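Local coordinates for CRISPR-associated protein,CRISPR-associated endonuclease Cas9 (Corynebacterium diphtheriae, PDB 6JOO) that uses a guide RNA to recognise and cut matching DNA of invading genetic elements, as an RNA-guided CRISPR endonuclease, at residues Q206-Q214 against Y227-F235; T827-V838 against E878-W888. One frame throughout, in Å; residues are numbered along the deposited sequence.

Contact 1: residues Q206-Q214 against Y227-F235; sequences QSDYAREIQ and YRKIIDVVF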
loop_
_atom_site.group_PDB
_atom_site.type_symbol
_atom_site.label_atom_id
_atom_site.label_comp_id
_atom_site.label_asym_id
_atom_site.label_seq_id
_atom_site.Cartn_x
_atom_site.Cartn_y
_atom_site.Cartn_z
ATOM N N GLN A 206 4.610 -19.248 -23.016
ATOM C CA GLN A 206 3.375 -19.591 -23.715
ATOM C C GLN A 206 3.651 -20.071 -25.132
ATOM O O GLN A 206 2.871 -20.862 -25.677
ATOM C CB GLN A 206 2.426 -18.393 -23.739
ATOM C CG GLN A 206 1.928 -17.966 -22.370
ATOM C CD GLN A 206 0.857 -16.895 -22.449
ATOM O OE1 GLN A 206 0.307 -16.635 -23.516
ATOM N NE2 GLN A 206 0.562 -16.262 -21.317
ATOM N N SER A 207 4.750 -19.610 -25.738
ATOM C CA SER A 207 5.102 -20.071 -27.075
ATOM C C SER A 207 5.358 -21.572 -27.083
ATOM O O SER A 207 5.004 -22.263 -28.044
ATOM C CB SER A 207 6.326 -19.316 -27.593
ATOM O OG SER A 207 7.484 -19.643 -26.843
ATOM N N ASP A 208 5.958 -22.099 -26.012
ATOM C CA ASP A 208 6.217 -23.532 -25.948
ATOM C C ASP A 208 4.913 -24.322 -25.892
ATOM O O ASP A 208 4.785 -25.368 -26.539
ATOM C CB ASP A 208 7.101 -23.856 -24.741
ATOM C CG ASP A 208 8.437 -23.119 -24.770
ATOM O OD1 ASP A 208 8.921 -22.771 -25.869
ATOM O OD2 ASP A 208 9.006 -22.891 -23.680
ATOM N N TYR A 209 3.928 -23.831 -25.131
ATOM C CA TYR A 209 2.633 -24.502 -25.066
ATOM C C TYR A 209 1.842 -24.319 -26.352
ATOM O O TYR A 209 1.110 -25.229 -26.761
ATOM C CB TYR A 209 1.829 -23.992 -23.868
ATOM C CG TYR A 209 2.283 -24.579 -22.553
ATOM C CD1 TYR A 209 3.342 -24.021 -21.849
ATOM C CD2 TYR A 209 1.658 -25.698 -22.021
ATOM C CE1 TYR A 209 3.761 -24.561 -20.650
ATOM C CE2 TYR A 209 2.071 -26.246 -20.827
ATOM C CZ TYR A 209 3.123 -25.672 -20.147
ATOM O OH TYR A 209 3.539 -26.210 -18.954
ATOM N N ALA A 210 1.973 -23.160 -27.003
ATOM C CA ALA A 210 1.321 -22.966 -28.292
ATOM C C ALA A 210 1.870 -23.932 -29.334
ATOM O O ALA A 210 1.135 -24.391 -30.216
ATOM C CB ALA A 210 1.492 -21.518 -28.751
ATOM N N ARG A 211 3.161 -24.258 -29.240
ATOM C CA ARG A 211 3.752 -25.219 -30.165
ATOM C C ARG A 211 3.161 -26.609 -29.957
ATOM O O ARG A 211 2.910 -27.335 -30.926
ATOM C CB ARG A 211 5.273 -25.240 -29.996
ATOM C CG ARG A 211 6.064 -25.367 -31.297
ATOM C CD ARG A 211 7.569 -25.240 -31.061
ATOM N NE ARG A 211 7.907 -24.032 -30.312
ATOM C CZ ARG A 211 8.327 -24.024 -29.049
ATOM N NH1 ARG A 211 8.604 -22.873 -28.450
ATOM N NH2 ARG A 211 8.476 -25.163 -28.387
ATOM N N GLU A 212 2.924 -26.993 -28.698
ATOM C CA GLU A 212 2.274 -28.272 -28.427
ATOM C C GLU A 212 0.853 -28.292 -28.976
ATOM O O GLU A 212 0.421 -29.293 -29.561
ATOM C CB GLU A 212 2.271 -28.561 -26.925
ATOM C CG GLU A 212 1.269 -29.633 -26.513
ATOM C CD GLU A 212 1.513 -30.173 -25.117
ATOM O OE1 GLU A 212 2.564 -29.848 -24.527
ATOM O OE2 GLU A 212 0.654 -30.927 -24.612
ATOM N N ILE A 213 0.114 -27.196 -28.797
ATOM C CA ILE A 213 -1.230 -27.101 -29.362
ATOM C C ILE A 213 -1.168 -27.177 -30.883
ATOM O O ILE A 213 -2.002 -27.827 -31.526
ATOM C CB ILE A 213 -1.924 -25.810 -28.890
ATOM C CG1 ILE A 213 -2.127 -25.824 -27.373
ATOM C CG2 ILE A 213 -3.255 -25.625 -29.604
ATOM C CD1 ILE A 213 -3.066 -24.736 -26.877
ATOM N N GLN A 214 -0.172 -26.519 -31.480
ATOM C CA GLN A 214 -0.056 -26.497 -32.935
ATOM C C GLN A 214 0.126 -27.902 -33.496
ATOM O O GLN A 214 -0.526 -28.279 -34.476
ATOM C CB GLN A 214 1.105 -25.595 -33.352
ATOM C CG GLN A 214 1.318 -25.504 -34.849
ATOM C CD GLN A 214 2.478 -24.598 -35.207
ATOM O OE1 GLN A 214 3.557 -24.692 -34.623
ATOM N NE2 GLN A 214 2.257 -23.707 -36.165
ATOM N N TYR A 227 -7.067 -23.314 -35.166
ATOM C CA TYR A 227 -5.936 -23.177 -34.251
ATOM C C TYR A 227 -5.837 -21.755 -33.716
ATOM O O TYR A 227 -5.684 -21.544 -32.507
ATOM C CB TYR A 227 -4.644 -23.585 -34.957
ATOM C CG TYR A 227 -3.382 -23.022 -34.337
ATOM C CD1 TYR A 227 -2.781 -23.641 -33.249
ATOM C CD2 TYR A 227 -2.782 -21.880 -34.854
ATOM C CE1 TYR A 227 -1.622 -23.132 -32.687
ATOM C CE2 TYR A 227 -1.627 -21.363 -34.299
ATOM C CZ TYR A 227 -1.051 -21.992 -33.217
ATOM O OH TYR A 227 0.101 -21.478 -32.666
ATOM N N ARG A 228 -5.934 -20.761 -34.604
ATOM C CA ARG A 228 -5.889 -19.371 -34.165
ATOM C C ARG A 228 -7.034 -19.055 -33.210
ATOM O O ARG A 228 -6.837 -18.377 -32.195
ATOM C CB ARG A 228 -5.923 -18.436 -35.375
ATOM N N LYS A 229 -8.239 -19.550 -33.513
ATOM C CA LYS A 229 -9.384 -19.304 -32.642
ATOM C C LYS A 229 -9.219 -19.979 -31.286
ATOM O O LYS A 229 -9.761 -19.496 -30.286
ATOM C CB LYS A 229 -10.670 -19.780 -33.318
ATOM N N ILE A 230 -8.484 -21.091 -31.231
ATOM C CA ILE A 230 -8.219 -21.738 -29.952
ATOM C C ILE A 230 -7.178 -20.956 -29.159
ATOM O O ILE A 230 -7.326 -20.761 -27.947
ATOM C CB ILE A 230 -7.788 -23.200 -30.172
ATOM C CG1 ILE A 230 -8.958 -24.024 -30.713
ATOM C CG2 ILE A 230 -7.267 -23.810 -28.879
ATOM C CD1 ILE A 230 -8.623 -25.482 -30.940
ATOM N N ILE A 231 -6.119 -20.489 -29.828
ATOM C CA ILE A 231 -5.100 -19.684 -29.157
ATOM C C ILE A 231 -5.717 -18.430 -28.551
ATOM O O ILE A 231 -5.246 -17.932 -27.520
ATOM C CB ILE A 231 -3.961 -19.341 -30.140
ATOM C CG1 ILE A 231 -3.327 -20.622 -30.685
ATOM C CG2 ILE A 231 -2.898 -18.482 -29.469
ATOM C CD1 ILE A 231 -2.773 -21.535 -29.612
ATOM N N ASP A 232 -6.788 -17.914 -29.161
ATOM C CA ASP A 232 -7.444 -16.723 -28.629
ATOM C C ASP A 232 -8.045 -16.986 -27.255
ATOM O O ASP A 232 -8.060 -16.097 -26.394
ATOM C CB ASP A 232 -8.525 -16.242 -29.596
ATOM C CG ASP A 232 -7.978 -15.921 -30.969
ATOM O OD1 ASP A 232 -6.768 -15.629 -31.075
ATOM O OD2 ASP A 232 -8.757 -15.961 -31.945
ATOM N N VAL A 233 -8.538 -18.200 -27.025
ATOM C CA VAL A 233 -9.265 -18.509 -25.797
ATOM C C VAL A 233 -8.337 -19.055 -24.721
ATOM O O VAL A 233 -8.413 -18.653 -23.557
ATOM C CB VAL A 233 -10.409 -19.496 -26.106
ATOM C CG1 VAL A 233 -11.276 -19.690 -24.875
ATOM C CG2 VAL A 233 -11.236 -18.989 -27.277
ATOM N N VAL A 234 -7.460 -19.988 -25.092
ATOM C CA VAL A 234 -6.567 -20.600 -24.113
ATOM C C VAL A 234 -5.639 -19.554 -23.510
ATOM O O VAL A 234 -5.448 -19.500 -22.289
ATOM C CB VAL A 234 -5.782 -21.756 -24.763
ATOM C CG1 VAL A 234 -4.678 -22.246 -23.843
ATOM C CG2 VAL A 234 -6.723 -22.898 -25.121
ATOM N N PHE A 235 -5.069 -18.690 -24.349
ATOM C CA PHE A 235 -4.103 -17.698 -23.901
ATOM C C PHE A 235 -4.713 -16.306 -23.768
ATOM O O PHE A 235 -3.990 -15.307 -23.862
ATOM C CB PHE A 235 -2.903 -17.676 -24.848
ATOM C CG PHE A 235 -2.213 -19.007 -24.975
ATOM C CD1 PHE A 235 -1.145 -19.335 -24.153
ATOM C CD2 PHE A 235 -2.635 -19.934 -25.915
ATOM C CE1 PHE A 235 -0.507 -20.561 -24.270
ATOM C CE2 PHE A 235 -2.005 -21.161 -26.035
ATOM C CZ PHE A 235 -0.940 -21.475 -25.212
#

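Contact 2: residues T827-V838 against E878-W888; sequences TSKIATDQVKAV and ELSKIIDRPGW. With nucleotides of chain C; nucleotides of chain D.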
loop_
_atom_site.group_PDB
_atom_site.type_symbol
_atom_site.label_atom_id
_atom_site.label_comp_id
_atom_site.label_asym_id
_atom_site.label_seq_id
_atom_site.Cartn_x
_atom_site.Cartn_y
_atom_site.Cartn_z
ATOM N N THR A 827 2.078 5.277 38.461
ATOM C CA THR A 827 2.839 4.041 38.583
ATOM C C THR A 827 3.434 3.840 39.970
ATOM O O THR A 827 4.301 2.976 40.137
ATOM C CB THR A 827 3.960 4.013 37.542
ATOM O OG1 THR A 827 4.963 4.971 37.901
ATOM C CG2 THR A 827 3.418 4.361 36.168
ATOM N N SER A 828 3.001 4.616 40.965
ATOM C CA SER A 828 3.580 4.474 42.296
ATOM C C SER A 828 3.202 3.144 42.934
ATOM O O SER A 828 4.004 2.562 43.671
ATOM C CB SER A 828 3.145 5.637 43.188
ATOM O OG SER A 828 1.739 5.656 43.365
ATOM N N LYS A 829 2.003 2.636 42.651
ATOM C CA LYS A 829 1.493 1.458 43.340
ATOM C C LYS A 829 1.499 0.189 42.497
ATOM O O LYS A 829 1.471 -0.907 43.067
ATOM C CB LYS A 829 0.064 1.714 43.837
ATOM C CG LYS A 829 -0.026 2.741 44.957
ATOM C CD LYS A 829 -1.468 3.139 45.240
ATOM C CE LYS A 829 -1.810 4.478 44.600
ATOM N NZ LYS A 829 -3.249 4.824 44.779
ATOM N N ILE A 830 1.546 0.300 41.171
ATOM C CA ILE A 830 1.336 -0.836 40.283
ATOM C C ILE A 830 2.535 -1.117 39.392
ATOM O O ILE A 830 2.490 -2.063 38.599
ATOM C CB ILE A 830 0.073 -0.639 39.419
ATOM C CG1 ILE A 830 0.256 0.573 38.503
ATOM C CG2 ILE A 830 -1.151 -0.454 40.295
ATOM C CD1 ILE A 830 -0.947 0.892 37.664
ATOM N N ALA A 831 3.598 -0.323 39.482
ATOM C CA ALA A 831 4.757 -0.543 38.627
ATOM C C ALA A 831 5.433 -1.868 38.959
ATOM O O ALA A 831 5.614 -2.219 40.129
ATOM C CB ALA A 831 5.762 0.603 38.772
ATOM N N THR A 832 5.802 -2.610 37.918
ATOM C CA THR A 832 6.581 -3.821 38.109
ATOM C C THR A 832 8.024 -3.455 38.447
ATOM O O THR A 832 8.424 -2.290 38.401
ATOM C CB THR A 832 6.524 -4.710 36.864
ATOM O OG1 THR A 832 7.073 -4.008 35.741
ATOM C CG2 THR A 832 5.084 -5.102 36.554
ATOM N N ASP A 833 8.811 -4.471 38.805
ATOM C CA ASP A 833 10.184 -4.213 39.228
ATOM C C ASP A 833 11.011 -3.613 38.098
ATOM O O ASP A 833 11.804 -2.691 38.324
ATOM C CB ASP A 833 10.824 -5.499 39.750
ATOM C CG ASP A 833 10.413 -5.814 41.177
ATOM O OD1 ASP A 833 9.660 -5.014 41.770
ATOM O OD2 ASP A 833 10.844 -6.859 41.711
ATOM N N GLN A 834 10.836 -4.113 36.873
ATOM C CA GLN A 834 11.615 -3.579 35.761
ATOM C C GLN A 834 11.151 -2.183 35.369
ATOM O O GLN A 834 11.959 -1.380 34.887
ATOM C CB GLN A 834 11.555 -4.527 34.566
ATOM C CG GLN A 834 10.161 -4.850 34.081
ATOM C CD GLN A 834 10.187 -5.775 32.885
ATOM O OE1 GLN A 834 11.245 -6.279 32.506
ATOM N NE2 GLN A 834 9.026 -6.002 32.282
ATOM N N VAL A 835 9.868 -1.871 35.567
ATOM C CA VAL A 835 9.402 -0.502 35.359
ATOM C C VAL A 835 10.067 0.433 36.360
ATOM O O VAL A 835 10.568 1.505 35.999
ATOM C CB VAL A 835 7.866 -0.428 35.453
ATOM C CG1 VAL A 835 7.410 1.020 35.540
ATOM C CG2 VAL A 835 7.219 -1.113 34.257
ATOM N N LYS A 836 10.092 0.033 37.633
ATOM C CA LYS A 836 10.708 0.870 38.657
ATOM C C LYS A 836 12.198 1.035 38.403
ATOM O O LYS A 836 12.762 2.108 38.649
ATOM C CB LYS A 836 10.452 0.277 40.041
ATOM C CG LYS A 836 9.045 0.529 40.555
ATOM C CD LYS A 836 8.704 -0.374 41.723
ATOM C CE LYS A 836 7.307 -0.082 42.245
ATOM N NZ LYS A 836 6.834 -1.140 43.179
ATOM N N ALA A 837 12.853 -0.014 37.901
ATOM C CA ALA A 837 14.258 0.109 37.532
ATOM C C ALA A 837 14.436 1.118 36.406
ATOM O O ALA A 837 15.387 1.908 36.418
ATOM C CB ALA A 837 14.822 -1.253 37.135
ATOM N N VAL A 838 13.529 1.110 35.426
ATOM C CA VAL A 838 13.525 2.167 34.419
ATOM C C VAL A 838 13.241 3.512 35.078
ATOM O O VAL A 838 13.950 4.498 34.849
ATOM C CB VAL A 838 12.505 1.853 33.309
ATOM C CG1 VAL A 838 12.397 3.024 32.340
ATOM C CG2 VAL A 838 12.885 0.577 32.564
ATOM N N GLU A 878 16.835 -3.148 31.597
ATOM C CA GLU A 878 15.410 -2.953 31.841
ATOM C C GLU A 878 14.797 -1.980 30.845
ATOM O O GLU A 878 13.596 -2.057 30.558
ATOM C CB GLU A 878 15.187 -2.453 33.269
ATOM C CG GLU A 878 15.400 -3.503 34.356
ATOM C CD GLU A 878 16.865 -3.809 34.625
ATOM O OE1 GLU A 878 17.741 -3.156 34.020
ATOM O OE2 GLU A 878 17.142 -4.706 35.450
ATOM N N LEU A 879 15.602 -1.056 30.315
ATOM C CA LEU A 879 15.083 -0.101 29.344
ATOM C C LEU A 879 14.676 -0.801 28.051
ATOM O O LEU A 879 13.631 -0.484 27.474
ATOM C CB LEU A 879 16.120 0.990 29.064
ATOM C CG LEU A 879 16.824 1.714 30.221
ATOM C CD1 LEU A 879 17.526 2.966 29.707
ATOM C CD2 LEU A 879 15.873 2.063 31.356
ATOM N N SER A 880 15.481 -1.764 27.590
ATOM C CA SER A 880 15.142 -2.493 26.370
ATOM C C SER A 880 13.847 -3.281 26.537
ATOM O O SER A 880 13.080 -3.438 25.580
ATOM C CB SER A 880 16.292 -3.422 25.976
ATOM O OG SER A 880 17.234 -2.755 25.152
ATOM N N LYS A 881 13.586 -3.781 27.747
ATOM C CA LYS A 881 12.342 -4.503 27.995
ATOM C C LYS A 881 11.138 -3.571 27.940
ATOM O O LYS A 881 10.098 -3.925 27.374
ATOM C CB LYS A 881 12.408 -5.212 29.351
ATOM C CG LYS A 881 13.407 -6.362 29.415
ATOM C CD LYS A 881 12.980 -7.534 28.538
ATOM C CE LYS A 881 14.150 -8.461 28.229
ATOM N NZ LYS A 881 15.225 -7.763 27.467
ATOM N N ILE A 882 11.259 -2.375 28.516
ATOM C CA ILE A 882 10.099 -1.502 28.652
ATOM C C ILE A 882 9.894 -0.641 27.407
ATOM O O ILE A 882 8.751 -0.385 27.008
ATOM C CB ILE A 882 10.245 -0.647 29.925
ATOM C CG1 ILE A 882 10.119 -1.521 31.169
ATOM C CG2 ILE A 882 9.216 0.477 29.964
ATOM C CD1 ILE A 882 8.819 -2.301 31.243
ATOM N N ILE A 883 10.973 -0.201 26.767
ATOM C CA ILE A 883 10.894 0.737 25.654
ATOM C C ILE A 883 10.918 0.026 24.306
ATOM O O ILE A 883 10.255 0.460 23.363
ATOM C CB ILE A 883 12.034 1.771 25.757
ATOM C CG1 ILE A 883 12.067 2.378 27.169
ATOM C CG2 ILE A 883 11.873 2.861 24.696
ATOM C CD1 ILE A 883 13.099 3.479 27.339
ATOM N N ASP A 884 11.661 -1.082 24.185
ATOM C CA ASP A 884 11.818 -1.749 22.879
ATOM C C ASP A 884 10.842 -2.898 22.753
ATOM O O ASP A 884 9.911 -2.852 21.922
ATOM C CB ASP A 884 13.268 -2.219 22.697
ATOM C CG ASP A 884 13.551 -2.755 21.286
ATOM O OD1 ASP A 884 12.633 -2.801 20.433
ATOM O OD2 ASP A 884 14.710 -3.132 21.027
ATOM N N ARG A 885 11.018 -3.954 23.539
ATOM C CA ARG A 885 10.197 -5.146 23.386
ATOM C C ARG A 885 10.250 -5.947 24.677
ATOM O O ARG A 885 11.339 -6.146 25.227
ATOM C CB ARG A 885 10.680 -5.978 22.193
ATOM C CG ARG A 885 9.972 -7.305 21.996
ATOM C CD ARG A 885 10.549 -8.037 20.801
ATOM N NE ARG A 885 9.831 -9.278 20.546
ATOM C CZ ARG A 885 8.723 -9.359 19.819
ATOM N NH1 ARG A 885 8.206 -8.268 19.272
ATOM N NH2 ARG A 885 8.130 -10.531 19.641
ATOM N N PRO A 886 9.105 -6.410 25.207
ATOM C CA PRO A 886 7.764 -6.199 24.653
ATOM C C PRO A 886 7.037 -4.994 25.241
ATOM O O PRO A 886 5.927 -4.687 24.808
ATOM C CB PRO A 886 7.041 -7.484 25.039
ATOM C CG PRO A 886 7.622 -7.811 26.376
ATOM C CD PRO A 886 9.072 -7.359 26.337
ATOM N N GLY A 887 7.649 -4.332 26.215
ATOM C CA GLY A 887 7.036 -3.200 26.880
ATOM C C GLY A 887 6.351 -3.607 28.169
ATOM O O GLY A 887 6.298 -4.778 28.555
ATOM N N TRP A 888 5.826 -2.594 28.850
ATOM C CA TRP A 888 5.053 -2.827 30.060
ATOM C C TRP A 888 3.754 -3.538 29.703
ATOM O O TRP A 888 3.014 -3.093 28.821
ATOM C CB TRP A 888 4.770 -1.505 30.770
ATOM C CG TRP A 888 4.138 -1.661 32.119
ATOM C CD1 TRP A 888 4.122 -2.783 32.892
ATOM C CD2 TRP A 888 3.421 -0.658 32.853
ATOM N NE1 TRP A 888 3.445 -2.542 34.064
ATOM C CE2 TRP A 888 3.004 -1.245 34.064
ATOM C CE3 TRP A 888 3.093 0.679 32.605
ATOM C CZ2 TRP A 888 2.274 -0.543 35.022
ATOM C CZ3 TRP A 888 2.368 1.374 33.558
ATOM C CH2 TRP A 888 1.966 0.761 34.751
ATOM O "O5'" DG C 1 9.019 -4.576 18.242
ATOM C "C5'" DG C 1 8.539 -3.433 17.544
ATOM C "C4'" DG C 1 7.309 -3.784 16.731
ATOM O "O4'" DG C 1 7.697 -4.620 15.617
ATOM C "C3'" DG C 1 6.255 -4.569 17.490
ATOM O "O3'" DG C 1 5.322 -3.679 18.062
ATOM C "C2'" DG C 1 5.612 -5.420 16.401
ATOM C "C1'" DG C 1 6.787 -5.692 15.468
ATOM N N9 DG C 1 7.503 -6.938 15.742
ATOM C C8 DG C 1 8.744 -7.063 16.319
ATOM N N7 DG C 1 9.147 -8.299 16.426
ATOM C C5 DG C 1 8.109 -9.043 15.877
ATOM C C6 DG C 1 7.980 -10.445 15.715
ATOM O O6 DG C 1 8.782 -11.334 16.037
ATOM N N1 DG C 1 6.771 -10.784 15.113
ATOM C C2 DG C 1 5.810 -9.884 14.717
ATOM N N2 DG C 1 4.709 -10.402 14.156
ATOM N N3 DG C 1 5.919 -8.567 14.863
ATOM C C4 DG C 1 7.091 -8.220 15.447
ATOM P P DG C 2 4.515 -4.101 19.381
ATOM O OP1 DG C 2 3.802 -2.889 19.846
ATOM O OP2 DG C 2 5.474 -4.780 20.285
ATOM O "O5'" DG C 2 3.446 -5.173 18.856
ATOM C "C5'" DG C 2 2.306 -4.739 18.127
ATOM C "C4'" DG C 2 1.574 -5.918 17.511
ATOM O "O4'" DG C 2 2.506 -6.704 16.736
ATOM C "C3'" DG C 2 0.954 -6.889 18.504
ATOM O "O3'" DG C 2 -0.367 -6.467 18.842
ATOM C "C2'" DG C 2 0.935 -8.189 17.709
ATOM C "C1'" DG C 2 2.207 -8.081 16.869
ATOM N N9 DG C 2 3.373 -8.759 17.442
ATOM C C8 DG C 2 4.407 -8.183 18.142
ATOM N N7 DG C 2 5.319 -9.038 18.522
ATOM C C5 DG C 2 4.865 -10.257 18.038
ATOM C C6 DG C 2 5.436 -11.548 18.137
ATOM O O6 DG C 2 6.492 -11.880 18.691
ATOM N N1 DG C 2 4.650 -12.507 17.508
ATOM C C2 DG C 2 3.466 -12.251 16.863
ATOM N N2 DG C 2 2.849 -13.306 16.314
ATOM N N3 DG C 2 2.919 -11.047 16.761
ATOM C C4 DG C 2 3.669 -10.101 17.369
ATOM P P DT D 3 7.577 -8.738 35.326
ATOM O OP1 DT D 3 8.761 -8.334 36.116
ATOM O OP2 DT D 3 6.914 -7.762 34.436
ATOM O "O5'" DT D 3 7.973 -10.008 34.452
ATOM C "C5'" DT D 3 8.398 -11.186 35.100
ATOM C "C4'" DT D 3 8.479 -12.333 34.117
ATOM O "O4'" DT D 3 7.156 -12.730 33.725
ATOM C "C3'" DT D 3 9.217 -12.017 32.819
ATOM O "O3'" DT D 3 10.467 -12.667 32.822
ATOM C "C2'" DT D 3 8.297 -12.554 31.705
ATOM C "C1'" DT D 3 7.239 -13.339 32.469
ATOM N N1 DT D 3 5.889 -13.287 31.845
ATOM C C2 DT D 3 5.412 -14.383 31.165
ATOM O O2 DT D 3 6.042 -15.417 31.034
ATOM N N3 DT D 3 4.156 -14.224 30.639
ATOM C C4 DT D 3 3.350 -13.104 30.725
ATOM O O4 DT D 3 2.233 -13.056 30.219
ATOM C C5 DT D 3 3.913 -11.996 31.453
ATOM C C7 DT D 3 3.134 -10.726 31.613
ATOM C C6 DT D 3 5.138 -12.140 31.972
#

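Contact 1: residues Q206-Q214 against Y227-F235
Gln206 lies alongside the Phe235 ring, and its whole side chain runs past that ring. CB meets Phe235 CE1 at 3.7 Å. CG is 3.8 Å from Phe235 CD1. The chain is then extended (chi2 -173°), which carries the amide on toward the root of the phenylalanine. CD still packs on Phe235 CD1, at 3.6 Å, and OE1 also nears Phe235 CB. The amide and ring planes are turned 32° apart. OE1 is hydrogen-bonded to Arg139, which also binds the Phe235 carbonyl. Arg139 therefore ties the two segments together at this end.

Further along, Tyr209 CB sits at the edge of the Phe235 ring. Ile213 fills the middle with two branches. Its CD1 reaches Phe235 CE2 at 3.8 Å and also touches Val234 CG1. Its CG2 packs on Ile231 CD1 at 4.1 Å and meets the edge of the Tyr227 ring. Tyr227 CE1 packs against Gln214 CB at 3.7 Å, while Tyr227 OH is held by the Leu148 carbonyl.

The helices run roughly antiparallel, at 141° with axes 10.9 Å apart. They belong to the part of the construct before the glycine-serine linker. Helix 118-134 lies against Ile213 and Ile230 through Ile132 and Leu129. Helix 56-86, the arginine-rich bridge helix, packs on Ile230 and Val233.

Contact 2: residues T827-V838 against E878-W888
Val835 and Trp888 meet by a CH-pi contact. CG2 of Val835 stands over one face of the indole, 3.8 Å from the centroid of its five-membered ring. With chi1 at -172°, the Trp888 indole is turned away from its own backbone N and lies against Thr827, Ile830, Thr832 and Val835.

Apolar packing makes up most of the rest. Val835 CG2 also touches Ile882 CD1 at 3.6 Å. Val838 CG2 wedges between Leu879 CD2 and Ile882 CG1. The Ile830 side chain runs at about a right angle to that of Trp888, with CD1 4.1 Å from Trp888 CH2. Ala837 CB rests on Glu878 CG at 3.6 Å. Helices 833-838 and 878-884 pack at 104°.

The DNA lies beside both segments. Gln834 OE1 packs 3.5 Å from Lys881 CB, and its NE2 comes near OP2 of DT3 of chain D. Thr832, the N-cap residue, packs its CG2 near the same OP2. After a pi-type turn, the extended Arg885 hydrogen-bonds through NH1 to N7 of DG2 of chain C at 3.1 Å.

Both segments follow the linker, in the Cas9 C-terminal domain. An arginine bonded to guanine N7 in the major groove is consistent with PAM recognition, as in Streptococcus pyogenes Cas9.

Overall arrangement
The chain's centre lies between contact 1 and contact 2. About 66 Å separates their centres and about 42 Å their nearest atoms. They follow one another along the chain, on the two sides of the engineered linker. Each packs a helix pair close to a different nucleic acid. Contact 1 borders the bound RNA, where Gln206 packs on a sugar. Contact 2 faces the DNA, through Arg885 and Thr832. The first is consistent with a position in the RNA-binding recognition lobe, next to the bridge helix, the second with PAM reading. Neither includes His712 or His719 of the zinc site.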